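Long-range contacts in pyoverdine biosynthesis protein PvcB (Pseudomonas aeruginosa, PDB 4YLM), which catalyses the iron(II)- and 2-oxoglutarate-dependent oxidation of tyrosine isonitrile on the way to paerucumarin: residues 29-34 with 46-51; 118-123 with 278-283; 144-149 with 193-198; 180-185 with 287-292; 188-193 with 253-258. All blocks are in the same frame, centred on the assembly; numbering follows the deposited sequence.

Interactions 3 and 5 lie deepest in the fold, their centres about 9 Å apart, and both contain Pro193. Interactions 2 and 5, about 11 Å apart between centres, are joined through the neighbouring strands 120-131 and 251-255 of the large mixed sheet. Interaction 2 comes nearest the iron site: the side chain of His278 is about 3 Å from that of the iron ligand Asp114. The hairpin of strands 184-186 and 193-195 carries interaction 3 into interaction 4, which also touches interaction 2 through Asn287. Interactions 1 and 4 lie on opposite sides of the chain's centre, about 31 Å between centres, yet Lys49 of interaction 1 packs on Glu282 of interaction 2.

Interaction 1: residues 29-34 with 46-51; sequences LLLEPG and QWLKGL
Leu29, Leu31 and the helix residues Trp47, Leu48 and Leu51 meet where strand 29-33 packs against helix 46-51, the two short axes passing 11.7 Å apart and pointing nearly opposite ways at 155°. That separation is bridged by side chains alone, with no hydrogen bond between the segments. Leu31 is the centre of the contact, and a single methyl, CD2, does its work. It sits 3.9 Å from CD2 of Leu48 and meets the indole of Trp47 tip to tip, with Leu31 CD2 3.9 Å from Trp47 CZ3. Leu51 CD1 lies a little farther from the same methyl, at 4.3 Å. CG of Trp47 is anti to the backbone N (chi1 176°), and the far rim of the indole, CZ3 and CH2, reaches the strand. On the helix itself, Leu51 CD1 rests over one face of that indole, toward the rim, so the ring is backed by its own helical neighbour. Two residues earlier on the strand, Leu29 CD2 touches Leu51 CD1 at 4.1 Å, the two side chains lying aslant. Leu58 of strand 57-60 touches both Leu29 and Leu51 and extends this apolar layer. Trp47 NE1 donates to Asp9 of the second subunit. Strand 29-33, helix 45-55 and strand 57-60 form a beta-alpha-beta unit with its two strands paired in parallel, and this leucine-rich layer is the helix-on-sheet interface of that crossover.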
# COMPACT_ATOMS: atom_id res chain seq x y z
N LEU A 29 0.60 -7.93 15.40
CA LEU A 29 1.73 -7.03 15.21
C LEU A 29 1.60 -5.85 16.15
O LEU A 29 0.50 -5.34 16.35
CB LEU A 29 1.76 -6.55 13.75
CG LEU A 29 2.94 -5.67 13.31
CD1 LEU A 29 4.20 -6.54 13.24
CD2 LEU A 29 2.66 -5.05 11.93
N LEU A 30 2.70 -5.45 16.78
CA LEU A 30 2.71 -4.28 17.64
C LEU A 30 3.31 -3.13 16.86
O LEU A 30 4.38 -3.27 16.27
CB LEU A 30 3.56 -4.53 18.90
CG LEU A 30 3.85 -3.33 19.81
CD1 LEU A 30 2.56 -2.73 20.43
CD2 LEU A 30 4.86 -3.66 20.93
N LEU A 31 2.63 -1.99 16.87
CA LEU A 31 3.16 -0.77 16.24
C LEU A 31 3.32 0.29 17.30
O LEU A 31 2.43 0.49 18.12
CB LEU A 31 2.20 -0.25 15.17
CG LEU A 31 1.93 -1.12 13.94
CD1 LEU A 31 0.88 -2.13 14.28
CD2 LEU A 31 1.46 -0.23 12.79
N GLU A 32 4.45 1.00 17.26
CA GLU A 32 4.67 2.07 18.21
C GLU A 32 5.20 3.29 17.47
O GLU A 32 5.82 3.17 16.42
CB GLU A 32 5.64 1.62 19.30
CG GLU A 32 5.15 0.41 20.09
CD GLU A 32 6.22 -0.13 21.03
OE1 GLU A 32 6.18 0.23 22.22
OE2 GLU A 32 7.12 -0.87 20.56
N PRO A 33 4.95 4.48 18.03
CA PRO A 33 5.23 5.74 17.33
C PRO A 33 6.70 5.95 16.99
O PRO A 33 7.59 5.62 17.78
CB PRO A 33 4.73 6.82 18.32
CG PRO A 33 4.62 6.11 19.67
CD PRO A 33 4.30 4.69 19.34
N GLY A 34 6.96 6.49 15.81
CA GLY A 34 8.32 6.75 15.38
C GLY A 34 8.78 8.18 15.66
O GLY A 34 9.93 8.52 15.41
N GLN A 46 -4.64 2.97 4.43
CA GLN A 46 -4.54 1.90 3.43
C GLN A 46 -3.43 0.92 3.81
O GLN A 46 -3.56 -0.29 3.63
CB GLN A 46 -4.26 2.48 2.03
CG GLN A 46 -4.36 1.46 0.88
CD GLN A 46 -5.72 0.76 0.82
OE1 GLN A 46 -6.77 1.41 0.96
NE2 GLN A 46 -5.71 -0.56 0.64
N TRP A 47 -2.33 1.45 4.33
CA TRP A 47 -1.23 0.62 4.78
C TRP A 47 -1.64 -0.23 6.00
O TRP A 47 -1.34 -1.42 6.07
CB TRP A 47 -0.03 1.51 5.10
CG TRP A 47 1.15 0.81 5.66
CD1 TRP A 47 2.01 -0.01 4.98
CD2 TRP A 47 1.64 0.90 7.00
NE1 TRP A 47 3.01 -0.43 5.83
CE2 TRP A 47 2.80 0.11 7.07
CE3 TRP A 47 1.21 1.59 8.14
CZ2 TRP A 47 3.54 -0.03 8.25
CZ3 TRP A 47 1.95 1.45 9.32
CH2 TRP A 47 3.10 0.65 9.36
N LEU A 48 -2.31 0.40 6.96
CA LEU A 48 -2.77 -0.31 8.15
C LEU A 48 -3.70 -1.45 7.77
O LEU A 48 -3.64 -2.53 8.33
CB LEU A 48 -3.49 0.64 9.12
CG LEU A 48 -2.60 1.63 9.85
CD1 LEU A 48 -3.45 2.62 10.66
CD2 LEU A 48 -1.62 0.85 10.74
N LYS A 49 -4.58 -1.20 6.80
CA LYS A 49 -5.53 -2.21 6.34
C LYS A 49 -4.81 -3.43 5.74
O LYS A 49 -5.21 -4.58 5.98
CB LYS A 49 -6.45 -1.58 5.29
CG LYS A 49 -7.89 -1.99 5.38
CD LYS A 49 -8.75 -1.29 4.31
CE LYS A 49 -8.82 0.22 4.51
NZ LYS A 49 -9.79 0.83 3.55
N GLY A 50 -3.76 -3.17 4.96
CA GLY A 50 -2.91 -4.24 4.45
C GLY A 50 -2.31 -5.08 5.57
O GLY A 50 -2.36 -6.31 5.52
N LEU A 51 -1.73 -4.42 6.57
CA LEU A 51 -1.14 -5.13 7.71
C LEU A 51 -2.20 -5.92 8.49
O LEU A 51 -1.94 -7.04 8.92
CB LEU A 51 -0.42 -4.17 8.65
CG LEU A 51 0.79 -3.41 8.09
CD1 LEU A 51 1.30 -2.38 9.11
CD2 LEU A 51 1.90 -4.37 7.65

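Interaction 2: residues 118-123 with 278-283; sequences LETVPE and HIHAEP
Strands 120-131 and 272-286 are antiparallel neighbours in the main sheet of this TfdA-family oxygenase, and here Pro122 and Glu123 meet His278, Ile279, His280 and Ala281 where the pairing frays. The direct backbone link is a weak one, Glu123 N to Ile279 O at 2.8 Å, bent to 128°. Water fills in beside it: one molecule donates to Val121 O, accepts from Ala281 N and also bonds His280 ND1 in the plane of that ring. At another point on the same ring edge, Thr120 OG1 lies 3.3 Å from His280 CE1. Pro122 sets CG over one face of the His278 ring, toward its rim, in a CH-pi contact 3.8 Å from the centroid. Glu123 CB packs 3.9 Å from Ala281 CB. With CG anti to the backbone N (chi1 179°) and the chain extended beyond it, Glu123 OE1 comes 3.6 Å from Ala281 CA and accepts from two further waters, one also donating to His280 O, the other accepting from Glu282 N. Arg53 forms salt bridges with both Glu123 and Glu282, whose carboxylates would otherwise probably repel. His278 NE2 is hydrogen-bonded to the iron ligand Asp114; His278 is thus a second-shell residue of the iron site, and Pro122 packs on its ring, in this cupin-clan fold.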
# COMPACT_ATOMS: atom_id res chain seq x y z
N LEU A 118 -26.31 -10.83 11.23
CA LEU A 118 -26.58 -9.58 10.52
C LEU A 118 -26.70 -9.82 9.03
O LEU A 118 -26.30 -10.87 8.52
CB LEU A 118 -25.49 -8.55 10.79
CG LEU A 118 -25.21 -8.16 12.25
CD1 LEU A 118 -24.16 -7.06 12.28
CD2 LEU A 118 -26.48 -7.70 12.95
N GLU A 119 -27.25 -8.85 8.32
CA GLU A 119 -27.38 -8.98 6.87
C GLU A 119 -26.02 -8.83 6.18
O GLU A 119 -25.80 -9.40 5.12
CB GLU A 119 -28.37 -7.93 6.33
CG GLU A 119 -28.50 -7.95 4.80
CD GLU A 119 -29.14 -9.22 4.27
OE1 GLU A 119 -29.83 -9.92 5.05
OE2 GLU A 119 -28.96 -9.52 3.07
N THR A 120 -25.13 -8.05 6.79
CA THR A 120 -23.78 -7.87 6.27
C THR A 120 -22.75 -8.03 7.39
O THR A 120 -23.02 -7.70 8.55
CB THR A 120 -23.59 -6.49 5.61
OG1 THR A 120 -23.68 -5.48 6.61
CG2 THR A 120 -24.65 -6.25 4.55
N VAL A 121 -21.58 -8.56 7.03
CA VAL A 121 -20.55 -8.92 8.00
C VAL A 121 -19.38 -7.93 7.87
O VAL A 121 -18.84 -7.73 6.78
CB VAL A 121 -20.07 -10.39 7.76
CG1 VAL A 121 -18.94 -10.76 8.70
CG2 VAL A 121 -21.26 -11.36 7.92
N PRO A 122 -18.99 -7.29 8.98
CA PRO A 122 -17.89 -6.32 8.89
C PRO A 122 -16.55 -7.02 8.71
O PRO A 122 -16.37 -8.10 9.27
CB PRO A 122 -17.93 -5.62 10.25
CG PRO A 122 -18.46 -6.68 11.18
CD PRO A 122 -19.46 -7.47 10.37
N GLU A 123 -15.63 -6.43 7.95
CA GLU A 123 -14.30 -7.02 7.84
C GLU A 123 -13.45 -6.75 9.08
O GLU A 123 -12.74 -7.63 9.56
CB GLU A 123 -13.56 -6.56 6.57
CG GLU A 123 -12.14 -7.16 6.45
CD GLU A 123 -11.50 -6.96 5.08
OE1 GLU A 123 -11.99 -6.11 4.30
OE2 GLU A 123 -10.50 -7.66 4.79
N HIS A 278 -17.18 -0.73 13.45
CA HIS A 278 -17.09 -1.79 12.45
C HIS A 278 -16.78 -1.17 11.08
O HIS A 278 -17.31 -0.11 10.75
CB HIS A 278 -18.42 -2.54 12.36
CG HIS A 278 -18.60 -3.59 13.41
ND1 HIS A 278 -19.81 -3.81 14.03
CD2 HIS A 278 -17.74 -4.50 13.92
CE1 HIS A 278 -19.69 -4.82 14.88
NE2 HIS A 278 -18.44 -5.25 14.84
N ILE A 279 -15.94 -1.84 10.29
CA ILE A 279 -15.63 -1.38 8.93
C ILE A 279 -16.06 -2.47 7.97
O ILE A 279 -15.70 -3.63 8.14
CB ILE A 279 -14.12 -1.13 8.74
CG1 ILE A 279 -13.57 -0.25 9.87
CG2 ILE A 279 -13.82 -0.56 7.33
CD1 ILE A 279 -14.10 1.16 9.88
N HIS A 280 -16.83 -2.09 6.95
CA HIS A 280 -17.30 -3.04 5.95
C HIS A 280 -16.13 -3.62 5.17
O HIS A 280 -15.08 -2.99 5.05
CB HIS A 280 -18.22 -2.33 4.95
CG HIS A 280 -19.65 -2.24 5.40
ND1 HIS A 280 -20.43 -3.35 5.62
CD2 HIS A 280 -20.44 -1.17 5.66
CE1 HIS A 280 -21.64 -2.97 5.99
NE2 HIS A 280 -21.67 -1.65 6.01
N ALA A 281 -16.33 -4.82 4.66
CA ALA A 281 -15.46 -5.38 3.62
C ALA A 281 -15.58 -4.54 2.34
O ALA A 281 -16.45 -3.67 2.24
CB ALA A 281 -15.83 -6.85 3.36
N GLU A 282 -14.70 -4.80 1.37
CA GLU A 282 -14.64 -4.01 0.14
C GLU A 282 -14.88 -4.91 -1.06
O GLU A 282 -13.96 -5.58 -1.52
CB GLU A 282 -13.27 -3.36 -0.03
CG GLU A 282 -12.92 -2.29 0.98
CD GLU A 282 -11.50 -1.79 0.79
OE1 GLU A 282 -11.32 -0.67 0.28
OE2 GLU A 282 -10.55 -2.53 1.13
N PRO A 283 -16.12 -4.93 -1.57
CA PRO A 283 -17.19 -4.10 -1.04
C PRO A 283 -17.93 -4.84 0.07
O PRO A 283 -17.55 -5.96 0.44
CB PRO A 283 -18.10 -3.92 -2.25
CG PRO A 283 -18.00 -5.25 -2.96
CD PRO A 283 -16.56 -5.73 -2.73
O HOH W 1 -19.08 -5.82 4.95
O HOH W 2 -12.44 -3.30 4.62
O HOH W 3 -12.77 -6.78 1.80

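Interaction 3: residues 144-149 with 193-198; sequences SSTPAA and PILRFC
Thr146 and Leu195 slide past each other in opposite directions, their CB atoms only 3.6 Å apart, and this pair carries the contact. Thr146 OG1 stands between the backbone N and the carbonyl carbon (chi1 64°), facing the strand, where it accepts from Leu195 N at 3.0 Å in an almost straight bond of 171°. The hydroxyl is also hydrogen-bonded to Thr258 O, so this buried oxygen ties two chain segments to the helix start. Beside the bond, Thr146 OG1 rests 3.5 Å from Ile194 CB, the two side chains lying at a slant. Thr146 CG2 lies close to Leu195 O and CB, and near the edge of the Arg196 guanidinium. Farther up the helix Ala149 CB meets Leu195 CD1 at 4.0 Å, extending the apolar seam, while Pro147 CG approaches Pro193 O. Arg196 NE donates to Leu195 O at 2.7 Å, with that oxygen in the guanidinium plane, while NH1 and NH2 bond Asn256 O and Leu259 O. At the helix start Ser145 is the N-cap, its OG accepting from Ala148 N. Helix 146-152 follows directly from strand 141-145, and its first turn sits against strand 193-195, which pairs with strand 184-186; helix 224-235 packs on Ala149 and strand 259-263 touches Thr146 and Arg196.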
# COMPACT_ATOMS: atom_id res chain seq x y z
N SER A 144 -8.40 -15.30 18.66
CA SER A 144 -7.78 -16.53 18.17
C SER A 144 -7.66 -16.50 16.67
O SER A 144 -8.63 -16.19 15.97
CB SER A 144 -8.62 -17.76 18.56
OG SER A 144 -8.45 -18.06 19.93
N SER A 145 -6.48 -16.85 16.17
CA SER A 145 -6.27 -16.95 14.72
C SER A 145 -6.75 -18.31 14.23
O SER A 145 -6.21 -19.34 14.65
CB SER A 145 -4.78 -16.80 14.41
OG SER A 145 -4.49 -17.36 13.14
N THR A 146 -7.76 -18.34 13.38
CA THR A 146 -8.29 -19.63 12.98
C THR A 146 -7.33 -20.40 12.06
O THR A 146 -7.30 -21.62 12.10
CB THR A 146 -9.74 -19.57 12.43
OG1 THR A 146 -9.78 -18.80 11.22
CG2 THR A 146 -10.68 -18.95 13.47
N PRO A 147 -6.54 -19.69 11.23
CA PRO A 147 -5.53 -20.43 10.46
C PRO A 147 -4.48 -21.08 11.36
O PRO A 147 -4.04 -22.19 11.05
CB PRO A 147 -4.90 -19.36 9.56
CG PRO A 147 -6.03 -18.31 9.39
CD PRO A 147 -6.68 -18.29 10.78
N ALA A 148 -4.07 -20.42 12.44
CA ALA A 148 -3.14 -21.04 13.37
C ALA A 148 -3.75 -22.31 13.98
O ALA A 148 -3.09 -23.35 14.06
CB ALA A 148 -2.74 -20.07 14.46
N ALA A 149 -5.00 -22.22 14.42
CA ALA A 149 -5.69 -23.38 14.98
C ALA A 149 -5.72 -24.53 13.97
O ALA A 149 -5.51 -25.70 14.33
CB ALA A 149 -7.12 -23.01 15.41
N PRO A 193 -8.05 -21.05 3.95
CA PRO A 193 -8.84 -21.76 4.97
C PRO A 193 -8.94 -21.03 6.30
O PRO A 193 -7.94 -20.55 6.85
CB PRO A 193 -8.08 -23.09 5.14
CG PRO A 193 -7.39 -23.30 3.83
CD PRO A 193 -6.98 -21.90 3.40
N ILE A 194 -10.16 -20.94 6.81
CA ILE A 194 -10.40 -20.35 8.13
C ILE A 194 -11.39 -21.25 8.88
O ILE A 194 -11.91 -22.21 8.32
CB ILE A 194 -11.05 -18.96 8.01
CG1 ILE A 194 -12.34 -19.06 7.18
CG2 ILE A 194 -10.05 -17.92 7.39
CD1 ILE A 194 -13.24 -17.78 7.27
N LEU A 195 -11.64 -20.93 10.14
CA LEU A 195 -12.72 -21.55 10.89
C LEU A 195 -13.81 -20.51 11.15
O LEU A 195 -13.51 -19.34 11.41
CB LEU A 195 -12.22 -22.12 12.21
CG LEU A 195 -11.07 -23.14 12.18
CD1 LEU A 195 -10.63 -23.48 13.58
CD2 LEU A 195 -11.50 -24.41 11.43
N ARG A 196 -15.07 -20.95 11.08
CA ARG A 196 -16.18 -20.15 11.61
C ARG A 196 -16.86 -21.02 12.66
O ARG A 196 -17.43 -22.05 12.35
CB ARG A 196 -17.17 -19.77 10.50
CG ARG A 196 -16.61 -18.83 9.44
CD ARG A 196 -16.34 -17.41 9.98
NE ARG A 196 -15.06 -17.31 10.68
CZ ARG A 196 -14.54 -16.16 11.13
NH1 ARG A 196 -15.19 -15.02 10.97
NH2 ARG A 196 -13.36 -16.16 11.75
N PHE A 197 -16.76 -20.60 13.92
CA PHE A 197 -17.23 -21.40 15.03
C PHE A 197 -17.75 -20.44 16.08
O PHE A 197 -17.08 -19.47 16.41
CB PHE A 197 -16.05 -22.21 15.59
CG PHE A 197 -16.35 -22.98 16.86
CD1 PHE A 197 -17.44 -23.82 16.95
CD2 PHE A 197 -15.48 -22.90 17.94
CE1 PHE A 197 -17.69 -24.55 18.12
CE2 PHE A 197 -15.71 -23.63 19.10
CZ PHE A 197 -16.82 -24.46 19.19
N CYS A 198 -18.97 -20.68 16.56
CA CYS A 198 -19.47 -19.94 17.72
C CYS A 198 -19.46 -20.93 18.88
O CYS A 198 -20.15 -21.94 18.85
CB CYS A 198 -20.88 -19.39 17.46
SG CYS A 198 -21.54 -18.37 18.84

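Interaction 4: residues 180-185 with 287-292; sequences AAPIVE and NPHLQR
Glu185 and His289 are joined by the shorter of the two hydrogen bonds between the segments, a His-carboxylate bond in which His289 NE2 donates to Glu185 OE1 at 2.6 Å. The bond is nearly straight at 175° and the acceptor lies in the imidazole plane, though the carboxylate is turned 53° from that plane and is met on its anti side, with His289 NE2 somewhat out of the carboxylate plane. The two side chains reach toward each other tip to tip, Glu185 being bent at chi2 (-73°). A carboxylate so placed would be expected to favour a positive imidazole. One backbone bond joins the segments as well: Ala180 N donates to His289 O at 2.9 Å. Packing holds the ring on both faces. Ala181 CB sits over its centre, 3.4 Å from the centroid, as a CH-pi contact, and Pro288 CG covers the opposite face. Hydrogen bonds within 287-292 shape the tail that presents the histidine. Asn287 OD1 accepts from His289 N at 2.8 Å, making an Asx turn, while Arg292 grips Asn287 O end-on with NH1 and NH2. Arg292 NE forms a salt bridge to Glu119, and Asn287 ND2 reaches Leu118 O. The tail thus leaves strand 272-286, passes the start of strand 120-131 and lies against the end of strand 178-182, at the outer edge of its three-stranded sheet, and against strand 184-186, the partner of strand 193-195.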
# COMPACT_ATOMS: atom_id res chain seq x y z
N ALA A 180 -26.13 -20.39 10.16
CA ALA A 180 -25.46 -21.68 10.01
C ALA A 180 -24.20 -21.57 9.15
O ALA A 180 -24.24 -20.97 8.07
CB ALA A 180 -26.41 -22.72 9.42
N ALA A 181 -23.11 -22.17 9.61
CA ALA A 181 -21.84 -22.12 8.89
C ALA A 181 -21.05 -23.41 9.06
O ALA A 181 -20.99 -23.98 10.15
CB ALA A 181 -21.01 -20.94 9.40
N PRO A 182 -20.42 -23.88 7.97
CA PRO A 182 -19.48 -24.99 8.16
C PRO A 182 -18.42 -24.56 9.16
O PRO A 182 -18.08 -23.37 9.21
CB PRO A 182 -18.84 -25.15 6.78
CG PRO A 182 -19.77 -24.45 5.82
CD PRO A 182 -20.42 -23.36 6.60
N ILE A 183 -17.92 -25.50 9.96
CA ILE A 183 -16.83 -25.21 10.88
C ILE A 183 -15.58 -24.78 10.09
O ILE A 183 -14.92 -23.80 10.44
CB ILE A 183 -16.49 -26.45 11.72
CG1 ILE A 183 -17.64 -26.78 12.67
CG2 ILE A 183 -15.21 -26.22 12.51
CD1 ILE A 183 -17.78 -25.76 13.79
N VAL A 184 -15.25 -25.51 9.04
CA VAL A 184 -14.12 -25.16 8.18
C VAL A 184 -14.64 -24.38 6.98
O VAL A 184 -15.45 -24.88 6.20
CB VAL A 184 -13.34 -26.42 7.73
CG1 VAL A 184 -12.16 -26.05 6.83
CG2 VAL A 184 -12.86 -27.21 8.95
N GLU A 185 -14.20 -23.13 6.85
CA GLU A 185 -14.68 -22.26 5.78
C GLU A 185 -13.52 -21.81 4.90
O GLU A 185 -12.37 -22.12 5.18
CB GLU A 185 -15.38 -21.03 6.36
CG GLU A 185 -16.90 -21.11 6.40
CD GLU A 185 -17.52 -20.97 5.03
OE1 GLU A 185 -18.74 -20.70 4.96
OE2 GLU A 185 -16.81 -21.15 4.01
N ASN A 287 -23.85 -11.44 4.38
CA ASN A 287 -23.67 -12.58 5.28
C ASN A 287 -24.05 -13.89 4.59
O ASN A 287 -25.22 -14.10 4.28
CB ASN A 287 -24.50 -12.40 6.55
CG ASN A 287 -24.19 -13.45 7.60
OD1 ASN A 287 -23.52 -14.45 7.34
ND2 ASN A 287 -24.68 -13.22 8.82
N PRO A 288 -23.06 -14.76 4.35
CA PRO A 288 -23.31 -16.04 3.67
C PRO A 288 -23.94 -17.09 4.58
O PRO A 288 -24.34 -18.14 4.09
CB PRO A 288 -21.91 -16.49 3.25
CG PRO A 288 -21.01 -15.92 4.29
CD PRO A 288 -21.63 -14.58 4.66
N HIS A 289 -24.04 -16.81 5.88
CA HIS A 289 -24.50 -17.82 6.82
C HIS A 289 -25.86 -17.52 7.44
O HIS A 289 -26.43 -18.36 8.15
CB HIS A 289 -23.45 -18.02 7.92
CG HIS A 289 -22.09 -18.36 7.39
ND1 HIS A 289 -20.95 -17.68 7.77
CD2 HIS A 289 -21.69 -19.31 6.51
CE1 HIS A 289 -19.91 -18.21 7.15
NE2 HIS A 289 -20.33 -19.19 6.38
N LEU A 290 -26.38 -16.33 7.18
CA LEU A 290 -27.68 -15.94 7.74
C LEU A 290 -28.81 -16.76 7.11
O LEU A 290 -28.88 -16.92 5.90
CB LEU A 290 -27.93 -14.46 7.52
CG LEU A 290 -29.21 -13.90 8.15
CD1 LEU A 290 -29.19 -14.10 9.64
CD2 LEU A 290 -29.39 -12.43 7.80
N GLN A 291 -29.69 -17.29 7.95
CA GLN A 291 -30.86 -17.99 7.42
C GLN A 291 -31.96 -16.99 7.08
O GLN A 291 -32.52 -16.33 7.96
CB GLN A 291 -31.36 -19.05 8.41
CG GLN A 291 -30.34 -20.16 8.66
CD GLN A 291 -29.79 -20.75 7.37
OE1 GLN A 291 -28.77 -20.30 6.85
NE2 GLN A 291 -30.46 -21.78 6.85
N ARG A 292 -32.25 -16.87 5.79
CA ARG A 292 -33.26 -15.95 5.30
C ARG A 292 -34.50 -16.73 4.84
O ARG A 292 -35.57 -16.15 4.64
CB ARG A 292 -32.70 -15.12 4.15
CG ARG A 292 -31.45 -14.32 4.51
CD ARG A 292 -30.84 -13.64 3.29
NE ARG A 292 -29.72 -12.76 3.63
CZ ARG A 292 -28.45 -13.16 3.72
NH1 ARG A 292 -28.14 -14.44 3.49
NH2 ARG A 292 -27.50 -12.30 4.05

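Interaction 5: residues 188-193 with 253-258; sequences PRREFP and IADNLT
Asp255 OD2 is gripped by several groups: Thr258 OG1 donates to it at 2.7 Å from above the carboxylate plane, Arg190 NH2 faces it across a salt bridge of 3.3 Å, and His56 ND1 bonds it from outside the two segments. Arg190 and Asp255 meet tip to tip, the oxygen lying near the guanidinium plane and the two flat groups turned 34° apart. A water bridges the pair, accepting from Arg190 NH2 at 2.9 Å and donating to Asp255 OD1. Asp255 OD1 also accepts from Leu257 N, 3.1 Å away, forming an Asx turn. Phe192 lies against the arginine, its CE2 over the centre of one guanidinium face. The edge of the phenyl ring, at CZ, stands 3.5 Å from Thr258 OG1. Pro188 CG touches Leu257 CD1 at 4.1 Å. Arg190 NH1 reaches Arg53 O, and Glu191 forms a salt bridge with Arg74 of the second subunit. The Asx turn closes strand 251-255 of the main sheet, and the loop between strands 184-186 and 193-195 packs on Leu257 and Thr258; Asn256, within the same turn, bonds the backbone N of the iron ligand Asp114 through OD1.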
# COMPACT_ATOMS: atom_id res chain seq x y z
N PRO A 188 -13.94 -15.36 2.90
CA PRO A 188 -14.96 -14.97 1.92
C PRO A 188 -14.49 -14.00 0.84
O PRO A 188 -15.24 -13.76 -0.11
CB PRO A 188 -16.06 -14.34 2.79
CG PRO A 188 -15.32 -13.84 4.02
CD PRO A 188 -14.25 -14.89 4.26
N ARG A 189 -13.29 -13.45 0.96
CA ARG A 189 -12.75 -12.62 -0.12
C ARG A 189 -11.43 -13.18 -0.65
O ARG A 189 -11.15 -13.07 -1.84
CB ARG A 189 -12.54 -11.16 0.36
CG ARG A 189 -13.85 -10.40 0.54
CD ARG A 189 -14.53 -10.25 -0.82
NE ARG A 189 -15.98 -10.06 -0.71
CZ ARG A 189 -16.54 -8.88 -0.48
NH1 ARG A 189 -15.78 -7.81 -0.35
NH2 ARG A 189 -17.87 -8.77 -0.39
N ARG A 190 -10.65 -13.80 0.23
CA ARG A 190 -9.26 -14.10 -0.09
C ARG A 190 -8.96 -15.59 -0.12
O ARG A 190 -7.81 -15.99 -0.29
CB ARG A 190 -8.34 -13.37 0.89
CG ARG A 190 -8.40 -11.84 0.74
CD ARG A 190 -7.37 -11.19 1.65
NE ARG A 190 -7.77 -11.17 3.05
CZ ARG A 190 -6.92 -11.31 4.07
NH1 ARG A 190 -5.64 -11.54 3.83
NH2 ARG A 190 -7.35 -11.23 5.32
N GLU A 191 -10.00 -16.40 0.06
CA GLU A 191 -9.97 -17.84 -0.23
C GLU A 191 -9.27 -18.78 0.75
O GLU A 191 -9.58 -19.97 0.77
CB GLU A 191 -9.43 -18.11 -1.65
CG GLU A 191 -10.40 -17.74 -2.74
CD GLU A 191 -11.64 -18.64 -2.71
OE1 GLU A 191 -11.48 -19.88 -2.79
OE2 GLU A 191 -12.75 -18.09 -2.59
N PHE A 192 -8.35 -18.28 1.57
CA PHE A 192 -7.58 -19.20 2.41
C PHE A 192 -8.45 -19.86 3.49
O PHE A 192 -9.47 -19.30 3.88
CB PHE A 192 -6.35 -18.52 3.02
CG PHE A 192 -6.68 -17.32 3.88
CD1 PHE A 192 -6.92 -17.46 5.23
CD2 PHE A 192 -6.72 -16.04 3.32
CE1 PHE A 192 -7.20 -16.35 6.04
CE2 PHE A 192 -7.00 -14.93 4.10
CZ PHE A 192 -7.24 -15.08 5.46
N PRO A 193 -8.05 -21.05 3.95
CA PRO A 193 -8.84 -21.76 4.97
C PRO A 193 -8.94 -21.03 6.30
O PRO A 193 -7.94 -20.55 6.85
CB PRO A 193 -8.08 -23.09 5.14
CG PRO A 193 -7.39 -23.30 3.83
CD PRO A 193 -6.98 -21.90 3.40
N ILE A 253 -6.93 -2.98 15.78
CA ILE A 253 -7.66 -3.25 14.56
C ILE A 253 -7.60 -4.75 14.35
O ILE A 253 -6.52 -5.30 14.21
CB ILE A 253 -6.99 -2.55 13.36
CG1 ILE A 253 -6.94 -1.03 13.58
CG2 ILE A 253 -7.72 -2.91 12.07
CD1 ILE A 253 -6.02 -0.30 12.59
N ALA A 254 -8.77 -5.40 14.33
CA ALA A 254 -8.86 -6.85 14.26
C ALA A 254 -9.53 -7.29 12.97
O ALA A 254 -10.51 -6.67 12.54
CB ALA A 254 -9.67 -7.38 15.49
N ASP A 255 -8.99 -8.34 12.35
CA ASP A 255 -9.53 -8.95 11.14
C ASP A 255 -10.64 -9.92 11.55
O ASP A 255 -10.39 -11.09 11.85
CB ASP A 255 -8.39 -9.69 10.39
CG ASP A 255 -8.85 -10.41 9.14
OD1 ASP A 255 -10.04 -10.30 8.74
OD2 ASP A 255 -8.00 -11.11 8.53
N ASN A 256 -11.88 -9.42 11.56
CA ASN A 256 -13.05 -10.21 11.95
C ASN A 256 -13.36 -11.38 11.01
O ASN A 256 -14.12 -12.27 11.37
CB ASN A 256 -14.27 -9.28 12.07
CG ASN A 256 -15.53 -10.01 12.49
OD1 ASN A 256 -15.61 -10.57 13.60
ND2 ASN A 256 -16.54 -9.99 11.63
N LEU A 257 -12.78 -11.38 9.80
CA LEU A 257 -13.05 -12.45 8.83
C LEU A 257 -12.16 -13.67 9.05
O LEU A 257 -12.44 -14.75 8.53
CB LEU A 257 -12.92 -11.94 7.38
CG LEU A 257 -13.76 -10.71 7.01
CD1 LEU A 257 -13.63 -10.37 5.52
CD2 LEU A 257 -15.25 -10.94 7.38
N THR A 258 -11.09 -13.48 9.82
CA THR A 258 -10.09 -14.53 10.05
C THR A 258 -10.05 -14.95 11.52
O THR A 258 -9.89 -16.13 11.83
CB THR A 258 -8.69 -14.03 9.65
OG1 THR A 258 -8.70 -13.67 8.26
CG2 THR A 258 -7.63 -15.13 9.87
O HOH W 4 -9.96 -10.11 6.00